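Local structure of arginase (Medicago truncatula, 6VSS) at residues B[177-183]-B[213-219]; B[264-270]-B[305-311]. The protein hydrolyses L-arginine to urea and L-ornithine with the help of two manganese ions, and also converts agmatine to putrescine and urea. The contacts are given in a common frame with arbitrary orientation. Numbering follows the deposited sequence.

Contact 1 of 2, residues B[177-183]-B[213-219]; sequences AVDILHF and ARRLVQV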
loop_
_atom_site.group_PDB
_atom_site.type_symbol
_atom_site.label_atom_id
_atom_site.label_comp_id
_atom_site.label_asym_id
_atom_site.label_seq_id
_atom_site.Cartn_x
_atom_site.Cartn_y
_atom_site.Cartn_z
ATOM N N ALA B 177 -22.691 -36.675 18.271
ATOM C CA ALA B 177 -22.348 -36.050 16.982
ATOM C C ALA B 177 -22.972 -34.649 16.927
ATOM O O ALA B 177 -23.937 -34.376 17.660
ATOM C CB ALA B 177 -22.810 -36.913 15.861
ATOM N N VAL B 178 -22.405 -33.770 16.129
ATOM C CA VAL B 178 -22.998 -32.444 15.867
ATOM C C VAL B 178 -23.185 -32.400 14.362
ATOM O O VAL B 178 -22.552 -33.229 13.669
ATOM C CB VAL B 178 -22.094 -31.300 16.404
ATOM C CG1 VAL B 178 -21.912 -31.413 17.894
ATOM C CG2 VAL B 178 -20.732 -31.259 15.741
ATOM N N ASP B 179 -24.023 -31.499 13.862
ATOM C CA ASP B 179 -24.044 -31.168 12.412
ATOM C C ASP B 179 -23.144 -29.957 12.256
ATOM O O ASP B 179 -23.148 -29.173 13.169
ATOM C CB ASP B 179 -25.457 -30.901 11.889
ATOM C CG ASP B 179 -26.390 -32.113 11.793
ATOM O OD1 ASP B 179 -25.893 -33.267 11.750
ATOM O OD2 ASP B 179 -27.624 -31.890 11.717
ATOM N N ILE B 180 -22.458 -29.816 11.123
ATOM C CA ILE B 180 -21.541 -28.680 10.868
ATOM C C ILE B 180 -21.959 -27.921 9.619
ATOM O O ILE B 180 -22.251 -28.512 8.592
ATOM C CB ILE B 180 -20.084 -29.134 10.782
ATOM C CG1 ILE B 180 -19.636 -29.875 12.043
ATOM C CG2 ILE B 180 -19.188 -27.943 10.424
ATOM C CD1 ILE B 180 -18.237 -30.366 11.963
ATOM N N LEU B 181 -21.971 -26.616 9.751
ATOM C CA LEU B 181 -22.099 -25.678 8.632
ATOM C C LEU B 181 -20.721 -25.067 8.514
ATOM O O LEU B 181 -20.252 -24.534 9.534
ATOM C CB LEU B 181 -23.123 -24.598 8.963
ATOM C CG LEU B 181 -23.154 -23.472 7.936
ATOM C CD1 LEU B 181 -23.427 -24.015 6.547
ATOM C CD2 LEU B 181 -24.206 -22.447 8.366
ATOM N N HIS B 182 -20.083 -25.259 7.361
ATOM C CA HIS B 182 -18.656 -24.970 7.145
ATOM C C HIS B 182 -18.590 -24.064 5.929
ATOM O O HIS B 182 -18.990 -24.516 4.837
ATOM C CB HIS B 182 -17.900 -26.286 7.049
ATOM C CG HIS B 182 -16.522 -26.192 6.462
ATOM N ND1 HIS B 182 -15.999 -27.193 5.652
ATOM C CD2 HIS B 182 -15.543 -25.278 6.624
ATOM C CE1 HIS B 182 -14.748 -26.891 5.358
ATOM N NE2 HIS B 182 -14.460 -25.703 5.923
ATOM N N PHE B 183 -18.136 -22.836 6.111
ATOM C CA PHE B 183 -17.840 -21.879 5.013
ATOM C C PHE B 183 -16.360 -21.968 4.674
ATOM O O PHE B 183 -15.522 -21.806 5.541
ATOM C CB PHE B 183 -18.225 -20.458 5.397
ATOM C CG PHE B 183 -19.695 -20.278 5.671
ATOM C CD1 PHE B 183 -20.199 -20.412 6.959
ATOM C CD2 PHE B 183 -20.567 -19.856 4.681
ATOM C CE1 PHE B 183 -21.541 -20.195 7.245
ATOM C CE2 PHE B 183 -21.925 -19.671 4.961
ATOM C CZ PHE B 183 -22.400 -19.865 6.233
ATOM N N ALA B 213 -18.938 -35.676 13.642
ATOM C CA ALA B 213 -19.975 -34.912 12.908
ATOM C C ALA B 213 -20.848 -35.876 12.102
ATOM O O ALA B 213 -20.319 -36.915 11.674
ATOM C CB ALA B 213 -19.341 -33.872 12.033
ATOM N N ARG B 214 -22.137 -35.556 11.951
ATOM C CA ARG B 214 -23.073 -36.326 11.089
ATOM C C ARG B 214 -23.171 -35.616 9.737
ATOM O O ARG B 214 -22.498 -36.026 8.832
ATOM C CB ARG B 214 -24.415 -36.472 11.796
ATOM C CG ARG B 214 -25.479 -37.192 10.981
ATOM C CD ARG B 214 -26.765 -37.248 11.780
ATOM N NE ARG B 214 -27.293 -35.902 11.932
ATOM C CZ ARG B 214 -28.565 -35.601 12.049
ATOM N NH1 ARG B 214 -29.475 -36.564 12.058
ATOM N NH2 ARG B 214 -28.915 -34.330 12.164
ATOM N N ARG B 215 -23.930 -34.537 9.648
ATOM C CA ARG B 215 -23.965 -33.678 8.459
ATOM C C ARG B 215 -22.791 -32.702 8.505
ATOM O O ARG B 215 -22.312 -32.327 9.605
ATOM C CB ARG B 215 -25.315 -32.982 8.399
ATOM C CG ARG B 215 -26.470 -33.970 8.269
ATOM C CD ARG B 215 -27.787 -33.264 8.055
ATOM N NE ARG B 215 -27.777 -32.495 6.830
ATOM C CZ ARG B 215 -28.574 -31.464 6.583
ATOM N NH1 ARG B 215 -29.469 -31.055 7.471
ATOM N NH2 ARG B 215 -28.485 -30.847 5.427
ATOM N N LEU B 216 -22.234 -32.453 7.340
ATOM C CA LEU B 216 -21.210 -31.417 7.123
ATOM C C LEU B 216 -21.671 -30.669 5.887
ATOM O O LEU B 216 -21.596 -31.224 4.796
ATOM C CB LEU B 216 -19.855 -32.074 6.914
ATOM C CG LEU B 216 -18.743 -31.183 6.352
ATOM C CD1 LEU B 216 -18.608 -29.883 7.126
ATOM C CD2 LEU B 216 -17.434 -31.972 6.363
ATOM N N VAL B 217 -22.179 -29.482 6.058
ATOM C CA VAL B 217 -22.721 -28.689 4.925
ATOM C C VAL B 217 -21.677 -27.649 4.577
ATOM O O VAL B 217 -21.395 -26.856 5.465
ATOM C CB VAL B 217 -24.046 -28.050 5.326
ATOM C CG1 VAL B 217 -24.643 -27.255 4.187
ATOM C CG2 VAL B 217 -24.995 -29.107 5.840
ATOM N N GLN B 218 -21.081 -27.740 3.386
ATOM C CA GLN B 218 -19.930 -26.897 2.998
ATOM C C GLN B 218 -20.452 -25.868 2.022
ATOM O O GLN B 218 -21.125 -26.254 1.050
ATOM C CB GLN B 218 -18.811 -27.726 2.367
ATOM C CG GLN B 218 -18.413 -28.928 3.217
ATOM C CD GLN B 218 -17.064 -29.496 2.821
ATOM O OE1 GLN B 218 -16.849 -29.930 1.682
ATOM N NE2 GLN B 218 -16.120 -29.450 3.743
ATOM N N VAL B 219 -20.074 -24.628 2.181
ATOM C CA VAL B 219 -20.558 -23.525 1.304
ATOM C C VAL B 219 -19.383 -22.628 0.913
ATOM O O VAL B 219 -18.616 -22.255 1.780
ATOM C CB VAL B 219 -21.668 -22.754 2.034
ATOM C CG1 VAL B 219 -22.193 -21.574 1.225
ATOM C CG2 VAL B 219 -22.794 -23.676 2.419
#

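Contact 2 of 2, residues B[264-270]-B[305-311]; sequences VYVSIDV and IVGGDVV. With MN (manganese (II) ion), chain J; MN (manganese (II) ion), chain I.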
loop_
_atom_site.group_PDB
_atom_site.type_symbol
_atom_site.label_atom_id
_atom_site.label_comp_id
_atom_site.label_asym_id
_atom_site.label_seq_id
_atom_site.Cartn_x
_atom_site.Cartn_y
_atom_site.Cartn_z
ATOM N N VAL B 264 -25.388 -28.004 16.639
ATOM C CA VAL B 264 -24.835 -27.423 15.388
ATOM C C VAL B 264 -23.540 -26.672 15.714
ATOM O O VAL B 264 -23.556 -25.778 16.604
ATOM C CB VAL B 264 -25.855 -26.512 14.673
ATOM C CG1 VAL B 264 -25.280 -25.975 13.363
ATOM C CG2 VAL B 264 -27.176 -27.260 14.393
ATOM N N TYR B 265 -22.479 -26.974 14.968
ATOM C CA TYR B 265 -21.186 -26.229 15.018
ATOM C C TYR B 265 -20.991 -25.450 13.711
ATOM O O TYR B 265 -21.229 -26.065 12.621
ATOM C CB TYR B 265 -20.048 -27.213 15.244
ATOM C CG TYR B 265 -18.722 -26.535 15.403
ATOM C CD1 TYR B 265 -17.903 -26.246 14.312
ATOM C CD2 TYR B 265 -18.297 -26.163 16.662
ATOM C CE1 TYR B 265 -16.668 -25.632 14.492
ATOM C CE2 TYR B 265 -17.052 -25.602 16.854
ATOM C CZ TYR B 265 -16.259 -25.293 15.767
ATOM O OH TYR B 265 -15.070 -24.692 16.017
ATOM N N VAL B 266 -20.606 -24.175 13.802
ATOM C CA VAL B 266 -20.465 -23.284 12.611
ATOM C C VAL B 266 -19.008 -22.867 12.441
ATOM O O VAL B 266 -18.503 -22.140 13.262
ATOM C CB VAL B 266 -21.376 -22.054 12.665
ATOM C CG1 VAL B 266 -21.197 -21.222 11.396
ATOM C CG2 VAL B 266 -22.849 -22.441 12.825
ATOM N N SER B 267 -18.349 -23.346 11.398
ATOM C CA SER B 267 -16.922 -23.071 11.122
ATOM C C SER B 267 -16.846 -22.093 9.944
ATOM O O SER B 267 -17.299 -22.445 8.824
ATOM C CB SER B 267 -16.222 -24.344 10.841
ATOM O OG SER B 267 -14.868 -24.093 10.468
ATOM N N ILE B 268 -16.359 -20.898 10.160
ATOM C CA ILE B 268 -16.222 -19.894 9.059
ATOM C C ILE B 268 -14.738 -19.728 8.694
ATOM O O ILE B 268 -13.958 -19.110 9.507
ATOM C CB ILE B 268 -16.894 -18.573 9.440
ATOM C CG1 ILE B 268 -18.246 -18.836 10.131
ATOM C CG2 ILE B 268 -16.975 -17.691 8.190
ATOM C CD1 ILE B 268 -19.110 -17.640 10.396
ATOM N N ASP B 269 -14.340 -20.231 7.513
ATOM C CA ASP B 269 -13.019 -19.881 6.935
ATOM C C ASP B 269 -13.172 -18.559 6.149
ATOM O O ASP B 269 -14.027 -18.469 5.292
ATOM C CB ASP B 269 -12.460 -21.078 6.179
ATOM C CG ASP B 269 -11.086 -20.855 5.558
ATOM O OD1 ASP B 269 -10.761 -19.660 5.330
ATOM O OD2 ASP B 269 -10.450 -21.859 5.171
ATOM N N VAL B 270 -12.457 -17.507 6.570
ATOM C CA VAL B 270 -12.519 -16.141 5.961
ATOM C C VAL B 270 -12.253 -16.254 4.448
ATOM O O VAL B 270 -12.807 -15.425 3.717
ATOM C CB VAL B 270 -11.529 -15.172 6.631
ATOM C CG1 VAL B 270 -11.569 -13.776 5.978
ATOM C CG2 VAL B 270 -11.812 -15.053 8.120
ATOM N N ILE B 305 -27.063 -23.940 17.969
ATOM C CA ILE B 305 -25.604 -23.669 17.822
ATOM C C ILE B 305 -24.888 -23.829 19.175
ATOM O O ILE B 305 -25.106 -23.018 20.127
ATOM C CB ILE B 305 -25.340 -22.310 17.164
ATOM C CG1 ILE B 305 -26.169 -22.158 15.891
ATOM C CG2 ILE B 305 -23.854 -22.156 16.888
ATOM C CD1 ILE B 305 -26.269 -20.741 15.418
ATOM N N VAL B 306 -24.038 -24.858 19.227
ATOM C CA VAL B 306 -23.259 -25.271 20.430
ATOM C C VAL B 306 -21.805 -24.773 20.366
ATOM O O VAL B 306 -21.143 -24.643 21.415
ATOM C CB VAL B 306 -23.339 -26.787 20.656
ATOM C CG1 VAL B 306 -24.784 -27.181 20.784
ATOM C CG2 VAL B 306 -22.681 -27.597 19.571
ATOM N N GLY B 307 -21.280 -24.488 19.179
ATOM C CA GLY B 307 -19.955 -23.875 19.063
ATOM C C GLY B 307 -19.725 -23.321 17.683
ATOM O O GLY B 307 -20.523 -23.580 16.789
ATOM N N GLY B 308 -18.568 -22.687 17.486
ATOM C CA GLY B 308 -18.245 -22.114 16.183
ATOM C C GLY B 308 -16.818 -21.625 16.153
ATOM O O GLY B 308 -16.157 -21.602 17.175
ATOM N N ASP B 309 -16.344 -21.281 14.976
ATOM C CA ASP B 309 -14.975 -20.753 14.834
ATOM C C ASP B 309 -14.936 -19.795 13.643
ATOM O O ASP B 309 -15.832 -19.805 12.757
ATOM C CB ASP B 309 -13.953 -21.885 14.853
ATOM C CG ASP B 309 -14.056 -22.803 13.674
ATOM O OD1 ASP B 309 -14.038 -22.266 12.533
ATOM O OD2 ASP B 309 -14.086 -24.050 13.898
ATOM N N VAL B 310 -14.011 -18.877 13.719
ATOM C CA VAL B 310 -13.644 -17.977 12.609
ATOM C C VAL B 310 -12.135 -18.077 12.424
ATOM O O VAL B 310 -11.447 -17.722 13.358
ATOM C CB VAL B 310 -14.119 -16.548 12.860
ATOM C CG1 VAL B 310 -13.748 -15.663 11.671
ATOM C CG2 VAL B 310 -15.618 -16.534 13.102
ATOM N N VAL B 311 -11.689 -18.641 11.281
ATOM C CA VAL B 311 -10.298 -19.063 11.004
ATOM C C VAL B 311 -9.762 -18.420 9.735
ATOM O O VAL B 311 -10.582 -17.944 8.959
ATOM C CB VAL B 311 -10.211 -20.585 10.932
ATOM C CG1 VAL B 311 -10.682 -21.160 12.267
ATOM C CG2 VAL B 311 -10.994 -21.184 9.787
HETATM MN MN MN J . -10.358 -24.066 5.557
HETATM MN MN MN I . -9.794 -22.129 3.172
HETATM O O HOH W 1 -9.237 -24.117 3.824
#

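Contact 1 of 2, residues B[177-183]-B[213-219]
Both faces of this parallel strand pair carry apolar clusters. On one, Ile180 CD1 lies 3.7 Å from Ala213 CB and Ile180 CG2 3.9 Å from Leu216 CD1, beneath the connecting helix 203-209, before the face turns polar at His182 and Gln218. On the other, Leu181 CD1 lies 4.2 Å from Val217 CG1 and Val219 CG2, and Phe183 CD2 4.1 Å from Val219 CB, facing helix 291-300. The strands end a beta-alpha-beta crossover: their axes run 4.7 Å apart at 8°, with bonds such as Val217 N to Ile180 O (2.7 Å). At a beta bulge between Val178 and Ile180, Asp179 OD1 accepts hydrogen bonds from Arg215 N (3.1 Å) and Arg214 NE (3.0 Å). Asp179 OD2 salt-bridges Arg214 NH2 (2.8 Å) and is hydrogen-bonded by Gly258 N. Gln218 NE2, its OE1 bonded to Thr239 OG1, donates to His182 ND1 (3.0 Å); His182 NE2 is hydrogen-bonded to Asp184 OD2, a manganese ligand. ND1 as acceptor is consistent with a proton on NE2, making His182 a second-shell residue.

Contact 2 of 2, residues B[264-270]-B[305-311]
Asp269 OD2 bridges the two manganese ions, 2.2 Å from the chain J ion and 2.1 Å from the chain I ion, at the C-terminal end of the first strand of a beta-alpha-beta unit in the parallel arginase sheet. His160, Asp184 and Asp188 complete the protein ligands of the former; Asp184, His186 and Asp271 those of the latter. Further back, Asp309 gathers three hydroxyls: Tyr265 OH reaches its OD2 at a very short 2.4 Å, Ser267 OG its OD1 at 2.9 Å, and Ser163 OG also bonds OD2. Ser267 OG also bonds His160 NE2, which ties this carboxylate to the metal shell. The strands run 6° from parallel, their ladder including Ile268 N to Asp309 O (2.9 Å); a beta bulge displaces the register after Val264. On the face of Val266, apolar packing takes over: Val266 CG2 lies 4.2 Å from Ile305 CG2. Gly308 CA sits over the Tyr265 ring in a CH-pi contact, 3.9 Å from the ring centroid.

The two contacts follow one another along the chain but share one sheet, their centres about 10 Å apart. Strands 178-183 and 264-269 are neighbours, so the order across all four is 305-311, 264-269, 178-183, 213-219. The seam is tight: Phe183 O lies 2.8 Å from Asp269 N and Phe183 N 2.9 Å from Ser267 O, both probable hydrogen bonds, while Ile180 CG2 packs 3.5 Å from Tyr265 O. The C-terminal ends of strands 178-183 and 264-269 face the manganese site, whose ions sit 3.1 Å apart. Contact 2 supplies a direct ligand; contact 1 approaches through His182, whose side chain comes within about 4 Å of the ion of chain J.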